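Local coordinates for cleavage stimulation factor 77 (PDB 2UY1), which probably works in mRNA 3'-end processing, and may bind mRNA, as a helical HAT-repeat (TPR-like) scaffold of the suppressor-of-forked family, at residues F210-I224 with M242-M256. Sequence-based numbering, arbitrary orientation.
Sequences FYAEEVYFFYSEYLI and MSDGMFLSLYYGLVM. Unlike the reference sequence in segment 210-224: Phe210 (reference Tyr).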
loop_
_atom_site.group_PDB
_atom_site.type_symbol
_atom_site.label_atom_id
_atom_site.label_comp_id
_atom_site.label_asym_id
_atom_site.label_seq_id
_atom_site.Cartn_x
_atom_site.Cartn_y
_atom_site.Cartn_z
ATOM N N PHE B 210 31.783 -7.546 18.914
ATOM C CA PHE B 210 32.572 -8.402 18.046
ATOM C C PHE B 210 31.692 -9.270 17.134
ATOM O O PHE B 210 32.110 -9.674 16.049
ATOM C CB PHE B 210 33.466 -9.297 18.903
ATOM C CG PHE B 210 32.696 -10.357 19.674
ATOM C CD1 PHE B 210 32.243 -10.097 20.964
ATOM C CD2 PHE B 210 32.393 -11.596 19.095
ATOM C CE1 PHE B 210 31.520 -11.067 21.695
ATOM C CE2 PHE B 210 31.660 -12.568 19.821
ATOM C CZ PHE B 210 31.232 -12.305 21.122
ATOM N N TYR B 211 30.485 -9.529 17.607
ATOM C CA TYR B 211 29.503 -10.378 16.949
ATOM C C TYR B 211 28.673 -9.675 15.849
ATOM O O TYR B 211 28.072 -10.333 15.007
ATOM C CB TYR B 211 28.588 -10.982 18.029
ATOM C CG TYR B 211 27.754 -9.961 18.829
ATOM C CD1 TYR B 211 26.499 -9.544 18.373
ATOM C CD2 TYR B 211 28.227 -9.430 20.041
ATOM C CE1 TYR B 211 25.731 -8.613 19.105
ATOM C CE2 TYR B 211 27.481 -8.517 20.776
ATOM C CZ TYR B 211 26.233 -8.111 20.303
ATOM O OH TYR B 211 25.479 -7.200 21.041
ATOM N N ALA B 212 28.670 -8.342 15.834
ATOM C CA ALA B 212 27.745 -7.582 14.995
ATOM C C ALA B 212 28.459 -7.081 13.730
ATOM O O ALA B 212 29.388 -6.284 13.790
ATOM C CB ALA B 212 27.196 -6.428 15.763
ATOM N N GLU B 213 28.016 -7.537 12.580
ATOM C CA GLU B 213 28.742 -7.257 11.333
ATOM C C GLU B 213 28.823 -5.764 10.966
ATOM O O GLU B 213 29.741 -5.335 10.263
ATOM C CB GLU B 213 28.270 -8.184 10.203
ATOM C CG GLU B 213 27.091 -7.792 9.368
ATOM C CD GLU B 213 26.578 -9.025 8.571
ATOM O OE1 GLU B 213 27.373 -9.786 7.925
ATOM O OE2 GLU B 213 25.362 -9.250 8.594
ATOM N N GLU B 214 27.916 -4.978 11.539
ATOM C CA GLU B 214 27.852 -3.519 11.281
ATOM C C GLU B 214 29.111 -2.821 11.723
ATOM O O GLU B 214 29.587 -1.951 11.063
ATOM C CB GLU B 214 26.690 -2.873 12.032
ATOM C CG GLU B 214 25.373 -3.300 11.538
ATOM C CD GLU B 214 24.660 -4.305 12.439
ATOM O OE1 GLU B 214 25.250 -5.353 12.818
ATOM O OE2 GLU B 214 23.454 -4.044 12.707
ATOM N N VAL B 215 29.645 -3.228 12.870
ATOM C CA VAL B 215 30.834 -2.590 13.426
ATOM C C VAL B 215 32.010 -2.669 12.456
ATOM O O VAL B 215 32.770 -1.711 12.304
ATOM C CB VAL B 215 31.243 -3.229 14.765
ATOM C CG1 VAL B 215 30.225 -2.895 15.845
ATOM C CG2 VAL B 215 31.392 -4.736 14.611
ATOM N N TYR B 216 32.152 -3.817 11.803
ATOM C CA TYR B 216 33.269 -4.067 10.886
ATOM C C TYR B 216 33.082 -3.221 9.651
ATOM O O TYR B 216 34.054 -2.687 9.126
ATOM C CB TYR B 216 33.362 -5.566 10.534
ATOM C CG TYR B 216 33.587 -6.415 11.753
ATOM C CD1 TYR B 216 34.887 -6.722 12.190
ATOM C CD2 TYR B 216 32.501 -6.854 12.538
ATOM C CE1 TYR B 216 35.108 -7.477 13.382
ATOM C CE2 TYR B 216 32.712 -7.595 13.707
ATOM C CZ TYR B 216 34.006 -7.896 14.111
ATOM O OH TYR B 216 34.213 -8.661 15.243
ATOM N N PHE B 217 31.847 -3.107 9.170
ATOM C CA PHE B 217 31.562 -2.203 8.033
ATOM C C PHE B 217 31.852 -0.724 8.411
ATOM O O PHE B 217 32.358 0.013 7.577
ATOM C CB PHE B 217 30.119 -2.383 7.514
ATOM C CG PHE B 217 29.645 -1.260 6.551
ATOM C CD1 PHE B 217 29.766 -1.415 5.182
ATOM C CD2 PHE B 217 29.104 -0.040 7.058
ATOM C CE1 PHE B 217 29.308 -0.396 4.290
ATOM C CE2 PHE B 217 28.692 1.007 6.211
ATOM C CZ PHE B 217 28.816 0.847 4.811
ATOM N N PHE B 218 31.493 -0.292 9.639
ATOM C CA PHE B 218 31.749 1.104 10.076
ATOM C C PHE B 218 33.242 1.473 9.973
ATOM O O PHE B 218 33.618 2.486 9.367
ATOM C CB PHE B 218 31.381 1.361 11.542
ATOM C CG PHE B 218 29.919 1.216 11.896
ATOM C CD1 PHE B 218 28.886 1.293 10.945
ATOM C CD2 PHE B 218 29.577 1.086 13.233
ATOM C CE1 PHE B 218 27.526 1.168 11.324
ATOM C CE2 PHE B 218 28.243 0.978 13.610
ATOM C CZ PHE B 218 27.221 1.002 12.651
ATOM N N TYR B 219 34.084 0.636 10.573
ATOM C CA TYR B 219 35.554 0.799 10.538
ATOM C C TYR B 219 36.125 0.651 9.149
ATOM O O TYR B 219 36.985 1.446 8.731
ATOM C CB TYR B 219 36.231 -0.197 11.498
ATOM C CG TYR B 219 37.660 0.163 11.911
ATOM C CD1 TYR B 219 38.108 1.477 11.861
ATOM C CD2 TYR B 219 38.513 -0.791 12.454
ATOM C CE1 TYR B 219 39.375 1.830 12.292
ATOM C CE2 TYR B 219 39.815 -0.469 12.845
ATOM C CZ TYR B 219 40.237 0.821 12.780
ATOM O OH TYR B 219 41.524 1.143 13.173
ATOM N N SER B 220 35.692 -0.368 8.418
ATOM C CA SER B 220 36.154 -0.538 7.042
ATOM C C SER B 220 35.950 0.769 6.245
ATOM O O SER B 220 36.858 1.239 5.535
ATOM C CB SER B 220 35.386 -1.703 6.390
ATOM O OG SER B 220 35.662 -1.782 4.983
ATOM N N GLU B 221 34.741 1.338 6.382
ATOM C CA GLU B 221 34.357 2.557 5.656
ATOM C C GLU B 221 35.193 3.727 6.117
ATOM O O GLU B 221 35.719 4.437 5.297
ATOM C CB GLU B 221 32.882 2.882 5.793
ATOM C CG GLU B 221 31.943 2.034 4.897
ATOM C CD GLU B 221 32.185 2.164 3.396
ATOM O OE1 GLU B 221 31.844 3.217 2.798
ATOM O OE2 GLU B 221 32.662 1.185 2.786
ATOM N N TYR B 222 35.367 3.869 7.428
ATOM C CA TYR B 222 36.263 4.889 7.966
ATOM C C TYR B 222 37.665 4.752 7.374
ATOM O O TYR B 222 38.258 5.727 6.909
ATOM C CB TYR B 222 36.320 4.829 9.486
ATOM C CG TYR B 222 37.423 5.705 10.004
ATOM C CD1 TYR B 222 37.290 7.099 9.986
ATOM C CD2 TYR B 222 38.613 5.155 10.482
ATOM C CE1 TYR B 222 38.318 7.935 10.462
ATOM C CE2 TYR B 222 39.637 5.979 10.961
ATOM C CZ TYR B 222 39.487 7.361 10.941
ATOM O OH TYR B 222 40.505 8.180 11.393
ATOM N N LEU B 223 38.175 3.529 7.375
ATOM C CA LEU B 223 39.537 3.252 6.929
ATOM C C LEU B 223 39.706 3.542 5.456
ATOM O O LEU B 223 40.759 4.037 5.057
ATOM C CB LEU B 223 39.894 1.794 7.184
ATOM C CG LEU B 223 40.365 1.523 8.613
ATOM C CD1 LEU B 223 40.551 0.017 8.751
ATOM C CD2 LEU B 223 41.637 2.311 9.035
ATOM N N ILE B 224 38.666 3.255 4.664
ATOM C CA ILE B 224 38.668 3.494 3.205
ATOM C C ILE B 224 38.743 5.007 2.950
ATOM O O ILE B 224 39.415 5.461 2.044
ATOM C CB ILE B 224 37.422 2.846 2.518
ATOM C CG1 ILE B 224 37.525 1.306 2.508
ATOM C CG2 ILE B 224 37.188 3.386 1.109
ATOM C CD1 ILE B 224 36.389 0.578 1.701
ATOM N N MET B 242 34.179 -13.632 12.629
ATOM C CA MET B 242 33.685 -13.419 13.995
ATOM C C MET B 242 32.186 -13.178 14.121
ATOM O O MET B 242 31.625 -13.352 15.206
ATOM C CB MET B 242 34.431 -12.285 14.717
ATOM C CG MET B 242 35.900 -12.514 14.975
ATOM S SD MET B 242 36.314 -13.760 16.239
ATOM C CE MET B 242 35.352 -13.165 17.658
ATOM N N SER B 243 31.553 -12.742 13.038
ATOM C CA SER B 243 30.123 -12.497 13.022
ATOM C C SER B 243 29.558 -13.479 12.019
ATOM O O SER B 243 30.323 -14.196 11.376
ATOM C CB SER B 243 29.824 -11.076 12.558
ATOM O OG SER B 243 30.753 -10.160 13.102
ATOM N N ASP B 244 28.240 -13.430 11.820
ATOM C CA ASP B 244 27.520 -14.523 11.204
ATOM C C ASP B 244 26.897 -14.342 9.776
ATOM O O ASP B 244 26.970 -15.260 8.953
ATOM C CB ASP B 244 26.460 -14.993 12.208
ATOM C CG ASP B 244 26.530 -16.483 12.455
ATOM O OD1 ASP B 244 27.677 -16.980 12.674
ATOM O OD2 ASP B 244 25.445 -17.140 12.417
ATOM N N GLY B 245 26.271 -13.206 9.497
ATOM C CA GLY B 245 25.504 -13.001 8.229
ATOM C C GLY B 245 26.213 -13.037 6.860
ATOM O O GLY B 245 27.454 -13.059 6.770
ATOM N N MET B 246 25.404 -13.071 5.795
ATOM C CA MET B 246 25.840 -12.861 4.410
ATOM C C MET B 246 26.363 -11.431 4.078
ATOM O O MET B 246 27.204 -11.296 3.222
ATOM C CB MET B 246 24.672 -13.232 3.485
ATOM C CG MET B 246 24.829 -13.001 1.975
ATOM S SD MET B 246 23.689 -14.098 1.130
ATOM C CE MET B 246 24.537 -15.646 1.476
ATOM N N PHE B 247 25.844 -10.377 4.725
ATOM C CA PHE B 247 26.237 -8.966 4.400
ATOM C C PHE B 247 27.763 -8.741 4.185
ATOM O O PHE B 247 28.194 -8.196 3.151
ATOM C CB PHE B 247 25.706 -7.952 5.462
ATOM C CG PHE B 247 26.124 -6.533 5.199
ATOM C CD1 PHE B 247 25.277 -5.655 4.468
ATOM C CD2 PHE B 247 27.367 -6.056 5.622
ATOM C CE1 PHE B 247 25.675 -4.353 4.216
ATOM C CE2 PHE B 247 27.779 -4.760 5.350
ATOM C CZ PHE B 247 26.933 -3.894 4.633
ATOM N N LEU B 248 28.560 -9.102 5.197
ATOM C CA LEU B 248 29.992 -8.783 5.183
ATOM C C LEU B 248 30.733 -9.516 4.099
ATOM O O LEU B 248 31.730 -9.013 3.622
ATOM C CB LEU B 248 30.672 -9.051 6.560
ATOM C CG LEU B 248 30.690 -7.968 7.626
ATOM C CD1 LEU B 248 31.570 -8.443 8.776
ATOM C CD2 LEU B 248 31.221 -6.643 7.153
ATOM N N SER B 249 30.248 -10.700 3.698
ATOM C CA SER B 249 30.842 -11.413 2.551
ATOM C C SER B 249 30.516 -10.759 1.222
ATOM O O SER B 249 31.370 -10.732 0.318
ATOM C CB SER B 249 30.448 -12.896 2.550
ATOM O OG SER B 249 30.894 -13.529 3.772
ATOM N N LEU B 250 29.280 -10.260 1.087
ATOM C CA LEU B 250 28.866 -9.525 -0.105
ATOM C C LEU B 250 29.625 -8.213 -0.291
ATOM O O LEU B 250 30.044 -7.865 -1.420
ATOM C CB LEU B 250 27.327 -9.290 -0.104
ATOM C CG LEU B 250 26.388 -10.502 -0.129
ATOM C CD1 LEU B 250 24.962 -10.077 -0.470
ATOM C CD2 LEU B 250 26.818 -11.537 -1.129
ATOM N N TYR B 251 29.784 -7.481 0.816
ATOM C CA TYR B 251 30.608 -6.300 0.861
ATOM C C TYR B 251 32.116 -6.602 0.595
ATOM O O TYR B 251 32.792 -5.933 -0.179
ATOM C CB TYR B 251 30.414 -5.691 2.232
ATOM C CG TYR B 251 31.272 -4.486 2.579
ATOM C CD1 TYR B 251 30.851 -3.181 2.222
ATOM C CD2 TYR B 251 32.446 -4.620 3.324
ATOM C CE1 TYR B 251 31.607 -2.053 2.568
ATOM C CE2 TYR B 251 33.216 -3.449 3.672
ATOM C CZ TYR B 251 32.778 -2.194 3.297
ATOM O OH TYR B 251 33.499 -1.060 3.639
ATOM N N TYR B 252 32.641 -7.609 1.259
ATOM C CA TYR B 252 33.977 -8.157 0.901
ATOM C C TYR B 252 34.101 -8.499 -0.601
ATOM O O TYR B 252 34.966 -7.999 -1.266
ATOM C CB TYR B 252 34.235 -9.402 1.783
ATOM C CG TYR B 252 35.687 -9.944 1.750
ATOM C CD1 TYR B 252 36.755 -9.184 2.242
ATOM C CD2 TYR B 252 35.958 -11.232 1.263
ATOM C CE1 TYR B 252 38.090 -9.694 2.196
ATOM C CE2 TYR B 252 37.267 -11.752 1.217
ATOM C CZ TYR B 252 38.330 -10.985 1.684
ATOM O OH TYR B 252 39.646 -11.527 1.660
ATOM N N GLY B 253 33.200 -9.279 -1.176
ATOM C CA GLY B 253 33.365 -9.619 -2.590
ATOM C C GLY B 253 33.410 -8.364 -3.450
ATOM O O GLY B 253 34.317 -8.168 -4.255
ATOM N N LEU B 254 32.422 -7.485 -3.260
ATOM C CA LEU B 254 32.306 -6.339 -4.134
ATOM C C LEU B 254 33.315 -5.219 -3.864
ATOM O O LEU B 254 33.864 -4.655 -4.800
ATOM C CB LEU B 254 30.871 -5.778 -4.119
ATOM C CG LEU B 254 30.558 -4.660 -5.132
ATOM C CD1 LEU B 254 30.749 -5.049 -6.606
ATOM C CD2 LEU B 254 29.110 -4.136 -4.832
ATOM N N VAL B 255 33.474 -4.832 -2.618
ATOM C CA VAL B 255 34.225 -3.601 -2.293
ATOM C C VAL B 255 35.740 -3.907 -2.269
ATOM O O VAL B 255 36.576 -3.073 -2.656
ATOM C CB VAL B 255 33.759 -3.042 -0.925
ATOM C CG1 VAL B 255 34.776 -2.074 -0.280
ATOM C CG2 VAL B 255 32.368 -2.381 -1.049
ATOM N N MET B 256 36.057 -5.120 -1.834
ATOM C CA MET B 256 37.463 -5.564 -1.715
ATOM C C MET B 256 37.925 -6.468 -2.857
ATOM O O MET B 256 39.040 -7.006 -2.774
ATOM C CB MET B 256 37.648 -6.297 -0.400
ATOM C CG MET B 256 37.070 -5.568 0.752
ATOM S SD MET B 256 38.019 -4.110 1.036
ATOM C CE MET B 256 37.251 -3.454 2.524
#
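Tyr251 OH is gripped by two side chains of helix 213-224: it donates to Glu221 OE2 at 2.5 Å, on that oxygen's anti lone pair, and accepts from Ser220 OG at 2.6 Å. Both oxygens lie at the edge of the phenol ring, near its plane. Glu221 OE1, the other oxygen, forms a salt bridge with a basic side chain of another protein chain. At the N-terminal start of the two helices, Glu213 OE1 accepts the backbone N-H of Leu248 at 3.1 Å; the N-H comes in from above the carboxylate plane. Extended beyond CG, Glu213 runs alongside Leu248, its CB against CG of that leucine. Farther along, two offset edge-to-face pairs direct the edge of Phe247 toward Phe217 (planes at 76°) and the edge of Phe217 toward Tyr251 (65°). Tyr251 sits as a knob in the hole formed by Phe217, Ser220, Glu221 and Ile224, whose CD1 reaches Val255 CG1 at 3.7 Å. Helix 229-242 links these two nearly parallel helices, and helix 434-446 packs against the aromatic cluster. A buried hydroxyl used as both donor and acceptor holds the end of the Tyr251 ring and orients its O-H, joining alternate helices by directional bonds as well as apolar packing.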